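Local coordinates for protein phosphoribosylaminoimidazole-succinocarboxamide synthase (Ehrlichia chaffeensis str. Arkansas, PDB 3KRE) that catalyses the ATP-dependent joining of L-aspartate to the carboxylate of a phosphoribosyl aminoimidazole, the SAICAR-forming step of de novo purine biosynthesis, at residues 45-50 with 98-103; 69-74 with 215-220; 76-81 with 255-260. All blocks are in the same frame, centred on the assembly; numbering follows the deposited sequence.

Contact 1: 45-50 with 98-103. With EDO (1,2-ethanediol), chain K.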
ATOM      1  N   VAL A  45      -9.650   0.232  15.812  1.00  4.84           N
ATOM      2  CA  VAL A  45      -8.425   0.953  16.112  1.00  4.78           C
ATOM      3  C   VAL A  45      -8.281   2.171  15.211  1.00  5.75           C
ATOM      4  O   VAL A  45      -8.995   2.296  14.198  1.00  3.88           O
ATOM      5  CB  VAL A  45      -7.195   0.026  16.032  1.00  4.64           C
ATOM      6  CG1 VAL A  45      -7.265  -0.979  17.179  1.00  5.26           C
ATOM      7  CG2 VAL A  45      -7.038  -0.656  14.643  1.00  2.99           C
ATOM      8  N   ILE A  46      -7.403   3.093  15.612  1.00  5.52           N
ATOM      9  CA  ILE A  46      -7.165   4.304  14.826  1.00  6.88           C
ATOM     10  C   ILE A  46      -5.853   4.144  14.104  1.00  6.78           C
ATOM     11  O   ILE A  46      -4.825   3.843  14.726  1.00  6.94           O
ATOM     12  CB  ILE A  46      -7.135   5.585  15.703  1.00  7.88           C
ATOM     13  CG1 ILE A  46      -8.508   5.859  16.282  1.00 10.11           C
ATOM     14  CG2 ILE A  46      -6.578   6.827  14.901  1.00  6.88           C
ATOM     15  CD1 ILE A  46      -8.489   6.860  17.370  1.00 10.34           C
ATOM     16  N   GLN A  47      -5.883   4.308  12.783  1.00  5.87           N
ATOM     17  CA  GLN A  47      -4.674   4.322  11.991  1.00  6.87           C
ATOM     18  C   GLN A  47      -4.275   5.780  11.827  1.00  7.21           C
ATOM     19  O   GLN A  47      -5.030   6.560  11.249  1.00  6.65           O
ATOM     20  CB  GLN A  47      -4.932   3.645  10.641  1.00  7.87           C
ATOM     21  CG  GLN A  47      -3.725   3.470   9.756  1.00  8.03           C
ATOM     22  CD  GLN A  47      -4.077   2.880   8.392  1.00  9.03           C
ATOM     23  OE1 GLN A  47      -4.858   3.442   7.634  1.00 13.73           O
ATOM     24  NE2 GLN A  47      -3.504   1.754   8.089  1.00 13.48           N
ATOM     25  N   HIS A  48      -3.109   6.127  12.391  1.00  6.66           N
ATOM     26  CA  HIS A  48      -2.627   7.498  12.465  1.00  6.98           C
ATOM     27  C   HIS A  48      -1.393   7.601  11.569  1.00  7.31           C
ATOM     28  O   HIS A  48      -0.406   6.842  11.733  1.00  8.20           O
ATOM     29  CB  HIS A  48      -2.314   7.887  13.910  1.00  7.03           C
ATOM     30  CG  HIS A  48      -1.656   9.226  14.052  1.00  6.63           C
ATOM     31  ND1 HIS A  48      -2.316  10.324  14.572  1.00  8.22           N
ATOM     32  CD2 HIS A  48      -0.397   9.642  13.768  1.00  7.62           C
ATOM     33  CE1 HIS A  48      -1.495  11.362  14.583  1.00 10.48           C
ATOM     34  NE2 HIS A  48      -0.327  10.981  14.092  1.00  8.06           N
ATOM     35  N   PHE A  49      -1.473   8.509  10.591  1.00  6.82           N
ATOM     36  CA  PHE A  49      -0.385   8.711   9.622  1.00  6.18           C
ATOM     37  C   PHE A  49       0.616   9.738  10.119  1.00  5.40           C
ATOM     38  O   PHE A  49       0.240  10.888  10.344  1.00  4.48           O
ATOM     39  CB  PHE A  49      -0.963   9.112   8.255  1.00  6.69           C
ATOM     40  CG  PHE A  49      -1.714   7.995   7.571  1.00  5.66           C
ATOM     41  CD1 PHE A  49      -1.153   7.309   6.469  1.00  4.81           C
ATOM     42  CD2 PHE A  49      -2.948   7.598   8.033  1.00  6.52           C
ATOM     43  CE1 PHE A  49      -1.885   6.274   5.851  1.00  5.56           C
ATOM     44  CE2 PHE A  49      -3.648   6.560   7.415  1.00  6.87           C
ATOM     45  CZ  PHE A  49      -3.106   5.922   6.341  1.00  5.95           C
ATOM     46  N   LYS A  50       1.871   9.309  10.300  1.00  4.54           N
ATOM     47  CA  LYS A  50       2.961  10.200  10.628  1.00  5.19           C
ATOM     48  C   LYS A  50       3.570  10.885   9.403  1.00  4.05           C
ATOM     49  O   LYS A  50       3.268  10.564   8.249  1.00  4.76           O
ATOM     50  CB  LYS A  50       4.076   9.440  11.356  1.00  5.75           C
ATOM     51  CG  LYS A  50       3.638   8.761  12.630  1.00  9.03           C
ATOM     52  CD  LYS A  50       4.821   8.121  13.346  1.00 11.11           C
ATOM     53  CE  LYS A  50       5.271   6.824  12.729  1.00 13.01           C
ATOM     54  NZ  LYS A  50       6.601   6.373  13.313  1.00 16.06           N
ATOM     55  N   ARG A  98      -5.213  13.247  10.007  1.00  8.66           N
ATOM     56  CA  ARG A  98      -4.163  12.232  10.102  1.00  8.06           C
ATOM     57  C   ARG A  98      -4.671  10.831  10.364  1.00  6.92           C
ATOM     58  O   ARG A  98      -3.885   9.885  10.322  1.00  6.14           O
ATOM     59  CB  ARG A  98      -3.220  12.596  11.238  1.00  9.24           C
ATOM     60  CG  ARG A  98      -2.281  13.684  10.839  1.00 10.45           C
ATOM     61  CD  ARG A  98      -1.178  13.847  11.814  1.00  9.67           C
ATOM     62  NE  ARG A  98      -0.399  14.976  11.362  1.00 10.25           N
ATOM     63  CZ  ARG A  98       0.541  14.922  10.423  1.00  9.85           C
ATOM     64  NH1 ARG A  98       0.891  13.774   9.873  1.00 10.06           N
ATOM     65  NH2 ARG A  98       1.144  16.037  10.057  1.00  9.39           N
ATOM     66  N   GLU A  99      -5.969  10.700  10.646  1.00  5.87           N
ATOM     67  CA  GLU A  99      -6.471   9.461  11.242  1.00  5.39           C
ATOM     68  C   GLU A  99      -7.688   8.923  10.557  1.00  5.12           C
ATOM     69  O   GLU A  99      -8.542   9.665  10.086  1.00  5.35           O
ATOM     70  CB  GLU A  99      -6.783   9.657  12.728  1.00  5.32           C
ATOM     71  CG  GLU A  99      -5.541  10.016  13.517  1.00  7.80           C
ATOM     72  CD  GLU A  99      -5.756  10.228  14.984  1.00  8.67           C
ATOM     73  OE1 GLU A  99      -6.894  10.511  15.419  1.00  7.46           O
ATOM     74  OE2 GLU A  99      -4.746  10.139  15.715  1.00  9.16           O
ATOM     75  N   GLN A 100      -7.752   7.613  10.522  1.00  5.22           N
ATOM     76  CA  GLN A 100      -8.960   6.921  10.099  1.00  6.21           C
ATOM     77  C   GLN A 100      -9.224   5.797  11.076  1.00  5.88           C
ATOM     78  O   GLN A 100      -8.297   5.268  11.688  1.00  6.40           O
ATOM     79  CB  GLN A 100      -8.864   6.431   8.642  1.00  6.93           C
ATOM     80  CG  GLN A 100      -7.632   5.789   8.231  1.00 10.29           C
ATOM     81  CD  GLN A 100      -7.558   5.593   6.735  1.00  9.36           C
ATOM     82  OE1 GLN A 100      -8.032   4.591   6.227  1.00 10.59           O
ATOM     83  NE2 GLN A 100      -6.892   6.528   6.026  1.00  8.39           N
ATOM     84  N   LEU A 101     -10.493   5.479  11.234  1.00  5.02           N
ATOM     85  CA  LEU A 101     -10.968   4.384  12.050  1.00  3.97           C
ATOM     86  C   LEU A 101     -10.981   3.140  11.178  1.00  3.80           C
ATOM     87  O   LEU A 101     -11.563   3.134  10.080  1.00  4.55           O
ATOM     88  CB  LEU A 101     -12.377   4.659  12.551  1.00  3.70           C
ATOM     89  CG  LEU A 101     -12.888   3.736  13.670  1.00  3.54           C
ATOM     90  CD1 LEU A 101     -12.030   3.921  14.958  1.00  5.45           C
ATOM     91  CD2 LEU A 101     -14.371   3.980  13.955  1.00  3.10           C
ATOM     92  N   VAL A 102     -10.366   2.080  11.680  1.00  2.42           N
ATOM     93  CA  VAL A 102     -10.301   0.829  10.950  1.00  3.23           C
ATOM     94  C   VAL A 102     -10.559  -0.370  11.870  1.00  3.93           C
ATOM     95  O   VAL A 102     -10.415  -0.295  13.124  1.00  4.62           O
ATOM     96  CB  VAL A 102      -8.927   0.639  10.263  1.00  4.23           C
ATOM     97  CG1 VAL A 102      -8.593   1.790   9.301  1.00  3.57           C
ATOM     98  CG2 VAL A 102      -7.823   0.493  11.337  1.00  3.95           C
ATOM     99  N   LYS A 103     -10.924  -1.480  11.232  1.00  4.80           N
ATOM    100  CA  LYS A 103     -11.182  -2.738  11.919  1.00  5.53           C
ATOM    101  C   LYS A 103      -9.884  -3.221  12.557  1.00  5.81           C
ATOM    102  O   LYS A 103      -8.863  -3.173  11.921  1.00  6.27           O
ATOM    103  CB  LYS A 103     -11.662  -3.808  10.932  1.00  5.75           C
ATOM    104  CG  LYS A 103     -13.032  -3.543  10.293  1.00  9.76           C
ATOM    105  CD  LYS A 103     -13.498  -4.721   9.382  1.00 14.11           C
ATOM    106  CE  LYS A 103     -14.817  -5.393   9.850  1.00 17.53           C
ATOM    107  NZ  LYS A 103     -14.932  -5.482  11.313  1.00 19.72           N
TER
HETATM  108  C1  EDO K 307       2.533  13.373  13.108  1.00 21.05           C
HETATM  109  O1  EDO K 307       2.298  12.146  13.802  1.00 17.30           O
HETATM  110  C2  EDO K 307       4.029  13.727  13.049  1.00 19.05           C
HETATM  111  O2  EDO K 307       4.850  12.870  12.204  1.00 15.00           O
HETATM  112  O   HOH W   1      -6.026   3.166   4.946  1.00 13.66           O

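Contact 2: 69-74 with 215-220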
ATOM      1  N   ILE A  69      -0.840  13.441   6.306  1.00  5.19           N
ATOM      2  CA  ILE A  69      -2.153  13.958   6.041  1.00  5.48           C
ATOM      3  C   ILE A  69      -2.578  13.559   4.640  1.00  5.06           C
ATOM      4  O   ILE A  69      -3.678  13.049   4.421  1.00  4.99           O
ATOM      5  CB  ILE A  69      -2.187  15.493   6.231  1.00  5.03           C
ATOM      6  CG1 ILE A  69      -1.985  15.825   7.725  1.00  7.78           C
ATOM      7  CG2 ILE A  69      -3.509  16.081   5.678  1.00  5.88           C
ATOM      8  CD1 ILE A  69      -1.814  17.314   8.033  1.00  8.56           C
ATOM      9  N   LEU A  70      -1.704  13.787   3.668  1.00  4.71           N
ATOM     10  CA  LEU A  70      -2.046  13.434   2.307  1.00  5.09           C
ATOM     11  C   LEU A  70      -2.228  11.922   2.123  1.00  5.77           C
ATOM     12  O   LEU A  70      -3.169  11.484   1.452  1.00  4.97           O
ATOM     13  CB  LEU A  70      -1.018  13.998   1.319  1.00  5.86           C
ATOM     14  CG  LEU A  70      -0.895  15.505   1.281  1.00  5.47           C
ATOM     15  CD1 LEU A  70       0.273  15.844   0.325  1.00  4.78           C
ATOM     16  CD2 LEU A  70      -2.227  16.139   0.819  1.00  5.71           C
ATOM     17  N   ASN A  71      -1.386  11.120   2.778  1.00  5.01           N
ATOM     18  CA  ASN A  71      -1.503   9.663   2.703  1.00  5.32           C
ATOM     19  C   ASN A  71      -2.808   9.167   3.338  1.00  5.37           C
ATOM     20  O   ASN A  71      -3.502   8.299   2.780  1.00  5.63           O
ATOM     21  CB  ASN A  71      -0.277   8.958   3.339  1.00  5.43           C
ATOM     22  CG  ASN A  71       0.950   8.976   2.450  1.00  7.42           C
ATOM     23  OD1 ASN A  71       2.041   8.530   2.852  1.00 11.94           O
ATOM     24  ND2 ASN A  71       0.799   9.492   1.274  1.00  3.98           N
ATOM     25  N   ASN A  72      -3.190   9.779   4.457  1.00  5.21           N
ATOM     26  CA  ASN A  72      -4.461   9.491   5.095  1.00  5.73           C
ATOM     27  C   ASN A  72      -5.642   9.739   4.145  1.00  5.15           C
ATOM     28  O   ASN A  72      -6.505   8.869   3.941  1.00  5.62           O
ATOM     29  CB  ASN A  72      -4.594  10.334   6.365  1.00  5.45           C
ATOM     30  CG  ASN A  72      -5.873  10.080   7.095  1.00  7.36           C
ATOM     31  OD1 ASN A  72      -6.266   8.907   7.303  1.00  5.12           O
ATOM     32  ND2 ASN A  72      -6.546  11.155   7.498  1.00  7.30           N
ATOM     33  N   TYR A  73      -5.672  10.927   3.559  1.00  6.25           N
ATOM     34  CA  TYR A  73      -6.728  11.275   2.599  1.00  6.07           C
ATOM     35  C   TYR A  73      -6.719  10.394   1.349  1.00  5.62           C
ATOM     36  O   TYR A  73      -7.766   9.911   0.928  1.00  6.40           O
ATOM     37  CB  TYR A  73      -6.656  12.728   2.195  1.00  6.60           C
ATOM     38  CG  TYR A  73      -6.995  13.705   3.304  1.00  6.87           C
ATOM     39  CD1 TYR A  73      -8.035  13.425   4.198  1.00 12.62           C
ATOM     40  CD2 TYR A  73      -6.365  14.929   3.391  1.00 10.67           C
ATOM     41  CE1 TYR A  73      -8.390  14.311   5.171  1.00 13.89           C
ATOM     42  CE2 TYR A  73      -6.711  15.843   4.375  1.00 11.31           C
ATOM     43  CZ  TYR A  73      -7.730  15.510   5.274  1.00 15.09           C
ATOM     44  OH  TYR A  73      -8.156  16.383   6.268  1.00 14.87           O
ATOM     45  N   ILE A  74      -5.551  10.166   0.770  1.00  4.78           N
ATOM     46  CA  ILE A  74      -5.453   9.325  -0.417  1.00  5.16           C
ATOM     47  C   ILE A  74      -5.865   7.886  -0.101  1.00  5.45           C
ATOM     48  O   ILE A  74      -6.646   7.281  -0.846  1.00  6.30           O
ATOM     49  CB  ILE A  74      -4.017   9.343  -1.036  1.00  4.46           C
ATOM     50  CG1 ILE A  74      -3.750  10.711  -1.601  1.00  4.89           C
ATOM     51  CG2 ILE A  74      -3.876   8.273  -2.129  1.00  5.87           C
ATOM     52  CD1 ILE A  74      -2.221  11.030  -1.893  1.00  3.20           C
ATOM     53  N   ALA A 215      -5.684  -4.200   4.170  1.00  5.71           N
ATOM     54  CA  ALA A 215      -5.264  -3.424   5.352  1.00  5.76           C
ATOM     55  C   ALA A 215      -4.159  -2.429   4.974  1.00  6.34           C
ATOM     56  O   ALA A 215      -4.049  -2.043   3.815  1.00  5.83           O
ATOM     57  CB  ALA A 215      -4.825  -4.382   6.411  1.00  6.22           C
ATOM     58  N   ASP A 216      -3.343  -2.014   5.951  1.00  6.28           N
ATOM     59  CA  ASP A 216      -2.275  -1.029   5.732  1.00  7.43           C
ATOM     60  C   ASP A 216      -2.798   0.197   4.982  1.00  7.14           C
ATOM     61  O   ASP A 216      -3.832   0.721   5.380  1.00  8.22           O
ATOM     62  CB  ASP A 216      -1.062  -1.652   5.053  1.00  6.98           C
ATOM     63  CG  ASP A 216       0.186  -0.793   5.220  1.00  8.68           C
ATOM     64  OD1 ASP A 216       0.531  -0.518   6.365  1.00 10.26           O
ATOM     65  OD2 ASP A 216       0.749  -0.304   4.224  1.00  7.19           O
ATOM     66  N   GLU A 217      -2.111   0.671   3.940  1.00  7.02           N
ATOM     67  CA  GLU A 217      -2.544   1.868   3.246  1.00  6.13           C
ATOM     68  C   GLU A 217      -2.354   1.707   1.762  1.00  7.10           C
ATOM     69  O   GLU A 217      -1.553   0.867   1.301  1.00  7.82           O
ATOM     70  CB  GLU A 217      -1.749   3.077   3.725  1.00  7.01           C
ATOM     71  CG  GLU A 217      -0.266   2.981   3.404  1.00  7.74           C
ATOM     72  CD  GLU A 217       0.522   4.147   3.973  1.00 10.64           C
ATOM     73  OE1 GLU A 217       0.524   5.245   3.372  1.00  9.76           O
ATOM     74  OE2 GLU A 217       1.114   3.966   5.040  1.00 12.36           O
ATOM     75  N   ILE A 218      -3.069   2.533   1.016  1.00  6.19           N
ATOM     76  CA  ILE A 218      -2.865   2.641  -0.412  1.00  6.33           C
ATOM     77  C   ILE A 218      -2.568   4.098  -0.659  1.00  5.57           C
ATOM     78  O   ILE A 218      -3.454   4.937  -0.635  1.00  5.60           O
ATOM     79  CB  ILE A 218      -4.099   2.219  -1.210  1.00  6.85           C
ATOM     80  CG1 ILE A 218      -4.547   0.803  -0.786  1.00  9.25           C
ATOM     81  CG2 ILE A 218      -3.801   2.311  -2.733  1.00  7.51           C
ATOM     82  CD1 ILE A 218      -6.004   0.578  -1.159  1.00 13.97           C
ATOM     83  N   SER A 219      -1.299   4.396  -0.904  1.00  5.06           N
ATOM     84  CA  SER A 219      -0.888   5.784  -0.999  1.00  5.00           C
ATOM     85  C   SER A 219       0.383   5.892  -1.837  1.00  5.01           C
ATOM     86  O   SER A 219       0.928   4.866  -2.259  1.00  6.25           O
ATOM     87  CB  SER A 219      -0.618   6.317   0.415  1.00  5.69           C
ATOM     88  OG  SER A 219       0.612   5.798   0.912  1.00  5.06           O
ATOM     89  N   PRO A 220       0.898   7.124  -2.011  1.00  4.53           N
ATOM     90  CA  PRO A 220       2.197   7.263  -2.672  1.00  3.89           C
ATOM     91  C   PRO A 220       3.374   6.661  -1.883  1.00  4.21           C
ATOM     92  O   PRO A 220       4.447   6.524  -2.427  1.00  5.41           O
ATOM     93  CB  PRO A 220       2.312   8.769  -2.912  1.00  4.83           C
ATOM     94  CG  PRO A 220       0.911   9.284  -2.828  1.00  3.33           C
ATOM     95  CD  PRO A 220       0.228   8.432  -1.851  1.00  5.37           C
TER

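Contact 3: 76-81 with 255-260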
ATOM      1  N   SER A  76      -7.755   6.599   2.495  1.00  6.56           N
ATOM      2  CA  SER A  76      -9.179   6.532   2.777  0.50  6.02           C
ATOM      3  C   SER A  76      -9.988   6.627   1.470  1.00  6.08           C
ATOM      4  O   SER A  76     -10.924   5.856   1.284  1.00  5.22           O
ATOM      5  CB  SER A  76      -9.584   7.613   3.786  0.50  6.33           C
ATOM      6  OG  SER A  76      -9.254   8.911   3.330  0.50  4.03           O
ATOM      7  N   PHE A  77      -9.598   7.549   0.574  1.00  5.48           N
ATOM      8  CA  PHE A  77     -10.255   7.710  -0.702  1.00  5.23           C
ATOM      9  C   PHE A  77     -10.214   6.437  -1.527  1.00  5.70           C
ATOM     10  O   PHE A  77     -11.239   5.998  -2.056  1.00  6.20           O
ATOM     11  CB  PHE A  77      -9.633   8.891  -1.488  1.00  5.22           C
ATOM     12  CG  PHE A  77     -10.265   9.138  -2.811  1.00  6.53           C
ATOM     13  CD1 PHE A  77     -11.408   9.934  -2.919  1.00 10.19           C
ATOM     14  CD2 PHE A  77      -9.734   8.567  -3.952  1.00  6.12           C
ATOM     15  CE1 PHE A  77     -11.982  10.166  -4.142  1.00 10.55           C
ATOM     16  CE2 PHE A  77     -10.310   8.769  -5.158  1.00  9.35           C
ATOM     17  CZ  PHE A  77     -11.433   9.572  -5.267  1.00 11.65           C
ATOM     18  N   LEU A  78      -9.013   5.890  -1.707  1.00  4.34           N
ATOM     19  CA  LEU A  78      -8.824   4.668  -2.502  1.00  5.73           C
ATOM     20  C   LEU A  78      -9.444   3.414  -1.851  1.00  6.06           C
ATOM     21  O   LEU A  78     -10.027   2.562  -2.556  1.00  5.48           O
ATOM     22  CB  LEU A  78      -7.330   4.451  -2.794  1.00  5.48           C
ATOM     23  CG  LEU A  78      -6.697   5.524  -3.728  1.00  5.35           C
ATOM     24  CD1 LEU A  78      -5.192   5.289  -3.872  1.00  4.14           C
ATOM     25  CD2 LEU A  78      -7.383   5.708  -5.163  1.00  3.59           C
ATOM     26  N   MET A  79      -9.387   3.321  -0.527  1.00  5.20           N
ATOM     27  CA  MET A  79     -10.082   2.226   0.162  1.00  7.27           C
ATOM     28  C   MET A  79     -11.584   2.250  -0.198  1.00  6.24           C
ATOM     29  O   MET A  79     -12.165   1.234  -0.566  1.00  6.02           O
ATOM     30  CB  MET A  79      -9.915   2.328   1.699  1.00  7.22           C
ATOM     31  CG  MET A  79      -8.508   1.994   2.261  1.00  8.99           C
ATOM     32  SD  MET A  79      -8.276   0.223   2.467  1.00 10.63           S
ATOM     33  CE  MET A  79      -6.515   0.120   2.818  1.00  6.38           C
ATOM     34  N   LYS A  80     -12.205   3.422  -0.105  1.00  6.87           N
ATOM     35  CA  LYS A  80     -13.595   3.566  -0.433  1.00  7.23           C
ATOM     36  C   LYS A  80     -13.898   3.251  -1.897  1.00  7.11           C
ATOM     37  O   LYS A  80     -14.909   2.626  -2.171  1.00  6.62           O
ATOM     38  CB  LYS A  80     -14.087   4.965  -0.050  1.00  7.95           C
ATOM     39  CG  LYS A  80     -15.497   5.271  -0.443  1.00 11.09           C
ATOM     40  CD  LYS A  80     -16.518   4.318   0.239  1.00 12.45           C
ATOM     41  CE  LYS A  80     -17.909   4.918   0.250  1.00 15.78           C
ATOM     42  NZ  LYS A  80     -18.416   5.098  -1.149  1.00 17.18           N
ATOM     43  N   LYS A  81     -13.032   3.668  -2.828  1.00  6.18           N
ATOM     44  CA  LYS A  81     -13.178   3.255  -4.223  1.00  6.47           C
ATOM     45  C   LYS A  81     -13.149   1.745  -4.399  1.00  5.80           C
ATOM     46  O   LYS A  81     -13.910   1.188  -5.188  1.00  6.29           O
ATOM     47  CB  LYS A  81     -12.102   3.909  -5.065  1.00  6.99           C
ATOM     48  CG  LYS A  81     -12.280   5.414  -5.276  1.00  8.79           C
ATOM     49  CD  LYS A  81     -13.600   5.704  -5.927  1.00 13.34           C
ATOM     50  CE  LYS A  81     -13.764   7.153  -6.276  1.00 17.01           C
ATOM     51  NZ  LYS A  81     -14.747   7.289  -7.398  1.00 20.18           N
ATOM     52  N   HIS A 255      -4.655  15.970  -5.332  1.00  4.90           N
ATOM     53  CA  HIS A 255      -5.455  16.889  -6.109  1.00  4.94           C
ATOM     54  C   HIS A 255      -6.143  16.241  -7.262  1.00  5.65           C
ATOM     55  O   HIS A 255      -7.323  16.484  -7.491  1.00  7.33           O
ATOM     56  CB  HIS A 255      -4.614  18.042  -6.613  1.00  5.06           C
ATOM     57  CG  HIS A 255      -4.210  18.993  -5.545  1.00  6.13           C
ATOM     58  ND1 HIS A 255      -3.223  19.934  -5.721  1.00  6.56           N
ATOM     59  CD2 HIS A 255      -4.677  19.162  -4.284  1.00  9.07           C
ATOM     60  CE1 HIS A 255      -3.087  20.634  -4.607  1.00  8.92           C
ATOM     61  NE2 HIS A 255      -3.969  20.193  -3.725  1.00  9.13           N
ATOM     62  N   LYS A 256      -5.394  15.455  -8.035  1.00  6.69           N
ATOM     63  CA  LYS A 256      -5.956  14.758  -9.206  1.00  6.51           C
ATOM     64  C   LYS A 256      -7.025  13.747  -8.826  1.00  6.21           C
ATOM     65  O   LYS A 256      -8.007  13.580  -9.557  1.00  5.10           O
ATOM     66  CB  LYS A 256      -4.841  14.070  -9.975  1.00  6.23           C
ATOM     67  CG  LYS A 256      -4.000  15.082 -10.719  1.00  9.28           C
ATOM     68  CD  LYS A 256      -2.984  14.400 -11.597  1.00 12.83           C
ATOM     69  CE  LYS A 256      -2.808  15.186 -12.886  1.00 16.22           C
ATOM     70  NZ  LYS A 256      -2.639  14.252 -13.971  1.00 15.51           N
ATOM     71  N   LEU A 257      -6.874  13.103  -7.667  1.00  6.00           N
ATOM     72  CA  LEU A 257      -7.893  12.217  -7.155  1.00  6.44           C
ATOM     73  C   LEU A 257      -9.122  12.929  -6.545  1.00  7.93           C
ATOM     74  O   LEU A 257     -10.185  12.289  -6.369  1.00  7.59           O
ATOM     75  CB  LEU A 257      -7.294  11.270  -6.113  1.00  6.12           C
ATOM     76  CG  LEU A 257      -6.355  10.196  -6.653  1.00  5.87           C
ATOM     77  CD1 LEU A 257      -5.821   9.361  -5.495  1.00  4.95           C
ATOM     78  CD2 LEU A 257      -7.065   9.265  -7.619  1.00  6.65           C
ATOM     79  N   ASN A 258      -8.982  14.220  -6.229  1.00  7.59           N
ATOM     80  CA  ASN A 258      -9.984  14.954  -5.439  1.00  8.28           C
ATOM     81  C   ASN A 258     -10.190  14.285  -4.084  1.00  9.03           C
ATOM     82  O   ASN A 258     -11.325  14.141  -3.613  1.00  8.93           O
ATOM     83  CB  ASN A 258     -11.316  15.066  -6.194  1.00  9.49           C
ATOM     84  CG  ASN A 258     -12.204  16.166  -5.663  1.00 11.47           C
ATOM     85  OD1 ASN A 258     -11.746  17.094  -4.980  1.00 11.27           O
ATOM     86  ND2 ASN A 258     -13.510  16.083  -5.989  1.00 14.84           N
ATOM     87  N   ALA A 259      -9.077  13.903  -3.456  1.00  7.83           N
ATOM     88  CA  ALA A 259      -9.116  13.126  -2.218  1.00  8.99           C
ATOM     89  C   ALA A 259      -9.224  13.950  -0.953  1.00  9.58           C
ATOM     90  O   ALA A 259      -9.459  13.387   0.110  1.00 10.46           O
ATOM     91  CB  ALA A 259      -7.887  12.204  -2.122  1.00  8.21           C
ATOM     92  N   ILE A 260      -8.989  15.255  -1.031  1.00 11.00           N
ATOM     93  CA  ILE A 260      -8.947  16.087   0.168  1.00 12.28           C
ATOM     94  C   ILE A 260     -10.365  16.608   0.406  1.00 14.69           C
ATOM     95  O   ILE A 260     -10.931  17.259  -0.466  1.00 13.62           O
ATOM     96  CB  ILE A 260      -7.956  17.260   0.008  1.00 12.35           C
ATOM     97  CG1 ILE A 260      -6.530  16.729  -0.136  1.00 13.25           C
ATOM     98  CG2 ILE A 260      -7.973  18.203   1.221  1.00 12.48           C
ATOM     99  CD1 ILE A 260      -5.501  17.835  -0.461  1.00 14.86           C
TER

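Contact 1: 45-50 with 98-103
The imidazole of His48 has a partner at each nitrogen: ND1 donates to Glu99 OE2 over 2.7 Å, and in the crystal NE2 also lies 2.9 Å from O1 of a bound 1,2-ethanediol, probably from the crystallisation liquor. The carboxylate oxygen lies close to the ring plane but is met on its anti side, with ring and carboxylate planes 73° apart. His48 has CG anti to its backbone N (chi1 173°), which lays the ring beside Arg98, whose CB sits over one face, off toward the rim, in a CH-pi contact 4.2 Å from the centroid. The Glu99 bond thus fixes the ring's rotation while an aliphatic stem backs it. Arg98 NH1 goes on to donate to Phe49 O at 3.0 Å, that oxygen lying in the guanidinium plane, and also forms a salt bridge with Asp51.

Val45, Gln47, Gln100 and Val102 point to the face of the sheet opposite that of Ile46, His48, Glu99 and Leu101. The two glutamines run side by side with their amides steeply inclined; a water lies within hydrogen-bonding distance of Gln47 OE1 and Gln100 OE1, while Gln47 NE2 bonds to Asp216 O and Gln100 NE2 to Asn72 OD1. Backbone pairing, hydrogen-bonded at Val45–Val102 and Gln47–Gln100, joins neighbouring antiparallel strands, 44-49 and 99-107 of the enzyme's large antiparallel sheet.

Contact 2: 69-74 with 215-220
The helical segment 69-74 lies against the irregular loop 215-220, and the backbones come nearest where the CA atoms of Asn71 and Ser219 stand 5.4 Å apart. From the helix, Ile74 and Asn71 do the touching. Ile74 meets the loop with two branches: CD1 reaches tip to tip toward the proline ring, 3.6 Å from Pro220 CD, while Ile74 CG2 rests 3.7 Å from Ile218 O. With CG2 anti to the backbone N and CG1 beside that nitrogen (chi1 -68°), the isoleucine forks over the Ile218–Pro220 part of the loop. Asn71 packs on Ser219 through the root of its side chain, with Asn71 CB 4.0 Å from Ser219 CB and Asn71 CG 3.5 Å from Ser219 OG.

The loop connects strands 213-214 and 223-227 of the large antiparallel sheet, so the contact seats a strand connection on helix 67-84, which packs beside that sheet. Within the loop, Ser219 OG donates to Glu217 OE1 across 2.5 Å, approaching on the anti side and 27° out of the carboxylate plane. The same hydroxyl accepts from Asp221 N while donating to Glu217 OE1, so two partners hold it in place. Glu217 sends its other oxygen, OE2, into a salt bridge with Lys34. The helix adds a polar tie one residue beyond its segment, where Ser75 OG bonds to Ile218 N. Tyr250 of helix 246-257 packs on both Asn71 and Pro220.

Contact 3: 76-81 with 255-260
A Schellman motif ends helix 246-257, and the chain just around it forms the seat for a phenylalanine from helix 67-84. Asn258, the first residue to leave helical geometry, has a positive phi of 58°, and one of the two bonds back into the last turn runs from Asn258 N to His255 O. The turn brings Leu257, Asn258 and Ala259 round the ring of Phe77. CG of that phenylalanine is anti to the backbone N (chi1 -179°), which carries the ring out from its helix toward the turn. There the far end of the ring meets a main-chain carbonyl, with Phe77 CZ 3.2 Å from Leu257 O. Nearer the ring's root, Phe77 CB touches Ala259 CB at 3.8 Å, so the methyl group fits beside the start of the side chain.

Leu257 CB lies 4.0 Å from Phe77 CE2. Leu257 CD1 turns instead to the next residue of the helix, reaching Leu78 CD2 at 4.0 Å, and these two leucines cross at about a right angle. Leu186 and Phe187 of helix 166-189 touch both of them, adding a third helix to the cluster. Between the two segments the chemistry is almost wholly apolar: the contact rests on the fit of Phe77 and Leu78 against Leu257 and Ala259, with the carbonyl oxygen of Leu257 close to the far end of the ring, and implies cohesion by shape and burial.

In the fold
Helix 67-84 organises the three sites: contacts 2 and 3 take successive parts of it, their centres about 9 Å apart, while contact 1 lies in the sheet beside it. The centres of contacts 1 and 2 are about 10 Å apart, those of contacts 1 and 3 about 16 Å, which places contact 2 between the others. Gln100 to Asn72 and Gln47 to Asp216 are the bonds that join it to contact 1. Along the chain the segments run 45-50, 69-74, 76-81, then 98-103, 215-220, 255-260, so every pair of contacts is interleaved. Residues from early, middle and late sequence consequently meet around one helix, knitting the SAICAR synthetase chain into a compact unit.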